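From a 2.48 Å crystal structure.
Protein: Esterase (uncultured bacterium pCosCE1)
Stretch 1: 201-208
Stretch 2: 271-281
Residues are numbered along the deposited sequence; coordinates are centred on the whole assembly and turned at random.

Stretch 1 (201-208) PLGLRNTG
Stretch 2 271-281: ADDVLQLVETL

One buried carboxylate, that of Asp273, gathers three consecutive residues of an irregular loop: Arg205 N donates to Asp273 OD1 (2.8 Å, N-H...O 155°), while Asn206 N (2.7 Å, 152°) and Thr207 OG1 (2.8 Å) both donate to Asp273 OD2. Asp273 (chi1 -78°, m; chi2 -16°) projects toward the loop from helix 271-281, whose backbone hydrogen bonds run i to i+4, Leu277 N to Asp273 O at 3.1 Å among them. The loop presents its amides through phi/psi of -62/143 at Leu204, -96/-28 at Arg205 and -158/55 at Asn206; Thr207 (-138/132, chi1 m) adds its hydroxyl. Register is set by CA-CA distances of 5.3 Å for Leu204-Asp273 and 6.9 Å for Leu202-Gln276. Arg205, chi1 p and then extended, carries its guanidinium to Asp272 (chi1 m), forming a salt bridge, NH1 to OD2 3.3 Å; a water accepts from Arg205 NH1 (2.7 Å) and donates to Asp272 OD2 (2.7 Å), bridging the same pair. Further along the helix the contact turns apolar. Leu204 (m, t) sets CD2 3.7 Å from Gln276 CB. Leu202 (-89/-4; m, t) points toward the helix, CD1 4.2 Å from Leu277 CA and CD2 3.3 Å from Thr280 OG1, a hydroxyl that donates to Gln276 O (2.7 Å). Gly203, at phi/psi 62/31, makes no contact.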

# COMPACT_ATOMS: atom_id res chain seq x y z
N PRO A 201 15.98 5.92 -10.17
CA PRO A 201 16.96 5.78 -9.09
C PRO A 201 17.10 4.37 -8.49
O PRO A 201 18.22 3.98 -8.22
CB PRO A 201 16.41 6.72 -8.01
CG PRO A 201 15.74 7.82 -8.81
CD PRO A 201 15.13 7.11 -10.00
N LEU A 202 15.99 3.66 -8.29
CA LEU A 202 15.96 2.31 -7.65
C LEU A 202 16.14 1.21 -8.71
O LEU A 202 16.17 0.03 -8.30
CB LEU A 202 14.64 2.12 -6.89
CG LEU A 202 14.53 2.80 -5.51
CD1 LEU A 202 13.30 2.31 -4.74
CD2 LEU A 202 15.77 2.54 -4.68
N GLY A 203 16.22 1.57 -10.00
CA GLY A 203 16.36 0.63 -11.13
C GLY A 203 15.17 -0.33 -11.28
O GLY A 203 15.38 -1.45 -11.79
N LEU A 204 13.96 0.07 -10.90
CA LEU A 204 12.77 -0.81 -10.95
C LEU A 204 12.51 -1.22 -12.40
O LEU A 204 12.69 -0.39 -13.28
CB LEU A 204 11.56 -0.06 -10.37
CG LEU A 204 11.67 0.44 -8.92
CD1 LEU A 204 10.34 0.97 -8.44
CD2 LEU A 204 12.16 -0.65 -7.97
N ARG A 205 12.08 -2.46 -12.66
CA ARG A 205 11.92 -2.95 -14.05
C ARG A 205 10.47 -2.79 -14.54
O ARG A 205 10.29 -2.66 -15.77
CB ARG A 205 12.39 -4.41 -14.21
CG ARG A 205 11.94 -5.36 -13.11
CD ARG A 205 12.32 -6.80 -13.40
NE ARG A 205 11.64 -7.72 -12.50
CZ ARG A 205 11.86 -9.03 -12.45
NH1 ARG A 205 11.17 -9.79 -11.61
NH2 ARG A 205 12.77 -9.58 -13.24
N ASN A 206 9.47 -2.81 -13.65
CA ASN A 206 8.09 -3.06 -14.11
C ASN A 206 7.05 -2.54 -13.11
O ASN A 206 6.13 -3.31 -12.75
CB ASN A 206 7.93 -4.55 -14.41
CG ASN A 206 6.67 -4.86 -15.18
OD1 ASN A 206 6.07 -5.91 -14.97
ND2 ASN A 206 6.25 -3.93 -16.03
N THR A 207 7.11 -1.26 -12.75
CA THR A 207 6.17 -0.68 -11.77
C THR A 207 5.72 0.70 -12.25
O THR A 207 6.58 1.51 -12.62
CB THR A 207 6.80 -0.70 -10.37
OG1 THR A 207 6.88 -2.07 -9.96
CG2 THR A 207 6.02 0.12 -9.37
N GLY A 208 4.41 0.95 -12.22
CA GLY A 208 3.83 2.23 -12.67
C GLY A 208 2.36 2.27 -12.37
O GLY A 208 1.94 1.56 -11.42
N ALA A 271 6.82 -8.23 -7.56
CA ALA A 271 7.31 -8.46 -6.19
C ALA A 271 8.75 -7.92 -6.05
O ALA A 271 9.01 -7.24 -5.05
CB ALA A 271 7.19 -9.93 -5.88
N ASP A 272 9.63 -8.15 -7.03
CA ASP A 272 11.06 -7.75 -6.94
C ASP A 272 11.18 -6.23 -6.86
O ASP A 272 12.14 -5.77 -6.20
CB ASP A 272 11.91 -8.28 -8.09
CG ASP A 272 12.23 -9.74 -7.86
OD1 ASP A 272 13.11 -10.00 -7.06
OD2 ASP A 272 11.51 -10.61 -8.40
N ASP A 273 10.31 -5.49 -7.54
CA ASP A 273 10.32 -4.01 -7.47
C ASP A 273 9.91 -3.64 -6.05
O ASP A 273 10.57 -2.82 -5.45
CB ASP A 273 9.49 -3.35 -8.58
CG ASP A 273 10.12 -3.28 -9.98
OD1 ASP A 273 11.35 -3.48 -10.12
OD2 ASP A 273 9.37 -3.01 -10.93
N VAL A 274 8.93 -4.32 -5.46
CA VAL A 274 8.47 -4.01 -4.07
C VAL A 274 9.60 -4.32 -3.08
O VAL A 274 9.74 -3.57 -2.09
CB VAL A 274 7.18 -4.78 -3.74
CG1 VAL A 274 6.74 -4.62 -2.29
CG2 VAL A 274 6.05 -4.39 -4.69
N LEU A 275 10.38 -5.37 -3.32
CA LEU A 275 11.47 -5.77 -2.40
C LEU A 275 12.56 -4.71 -2.43
O LEU A 275 13.11 -4.43 -1.35
CB LEU A 275 12.03 -7.14 -2.80
CG LEU A 275 13.16 -7.63 -1.90
CD1 LEU A 275 12.76 -7.60 -0.44
CD2 LEU A 275 13.59 -9.03 -2.29
N GLN A 276 12.86 -4.15 -3.61
CA GLN A 276 13.80 -3.01 -3.78
C GLN A 276 13.30 -1.87 -2.91
O GLN A 276 14.11 -1.30 -2.15
CB GLN A 276 13.86 -2.51 -5.23
CG GLN A 276 14.79 -3.29 -6.15
CD GLN A 276 16.15 -3.42 -5.49
OE1 GLN A 276 16.82 -2.43 -5.18
NE2 GLN A 276 16.51 -4.66 -5.20
N LEU A 277 12.01 -1.56 -3.01
CA LEU A 277 11.38 -0.47 -2.22
C LEU A 277 11.56 -0.73 -0.71
O LEU A 277 11.93 0.19 0.03
CB LEU A 277 9.90 -0.38 -2.61
CG LEU A 277 9.04 0.42 -1.63
CD1 LEU A 277 9.50 1.87 -1.61
CD2 LEU A 277 7.56 0.31 -1.99
N VAL A 278 11.25 -1.94 -0.24
CA VAL A 278 11.24 -2.25 1.21
C VAL A 278 12.68 -2.25 1.75
O VAL A 278 12.89 -1.68 2.85
CB VAL A 278 10.49 -3.57 1.49
CG1 VAL A 278 10.58 -3.96 2.96
CG2 VAL A 278 9.04 -3.49 1.05
N GLU A 279 13.65 -2.83 1.03
CA GLU A 279 15.09 -2.79 1.41
C GLU A 279 15.52 -1.32 1.56
O GLU A 279 16.10 -0.97 2.61
CB GLU A 279 15.96 -3.53 0.40
CG GLU A 279 16.17 -4.98 0.77
CD GLU A 279 16.92 -5.14 2.07
OE1 GLU A 279 18.13 -4.77 2.09
OE2 GLU A 279 16.29 -5.59 3.07
N THR A 280 15.20 -0.48 0.58
CA THR A 280 15.49 0.98 0.58
C THR A 280 14.93 1.65 1.84
O THR A 280 15.64 2.44 2.48
CB THR A 280 14.93 1.63 -0.68
OG1 THR A 280 15.49 0.94 -1.80
CG2 THR A 280 15.26 3.10 -0.77
N LEU A 281 13.69 1.34 2.20
CA LEU A 281 13.04 1.88 3.42
C LEU A 281 13.76 1.34 4.65
O LEU A 281 13.80 2.07 5.64
CB LEU A 281 11.55 1.48 3.41
CG LEU A 281 10.69 2.12 2.31
CD1 LEU A 281 9.22 1.96 2.63
CD2 LEU A 281 11.01 3.60 2.09
O HOH W 1 9.32 -9.80 -9.70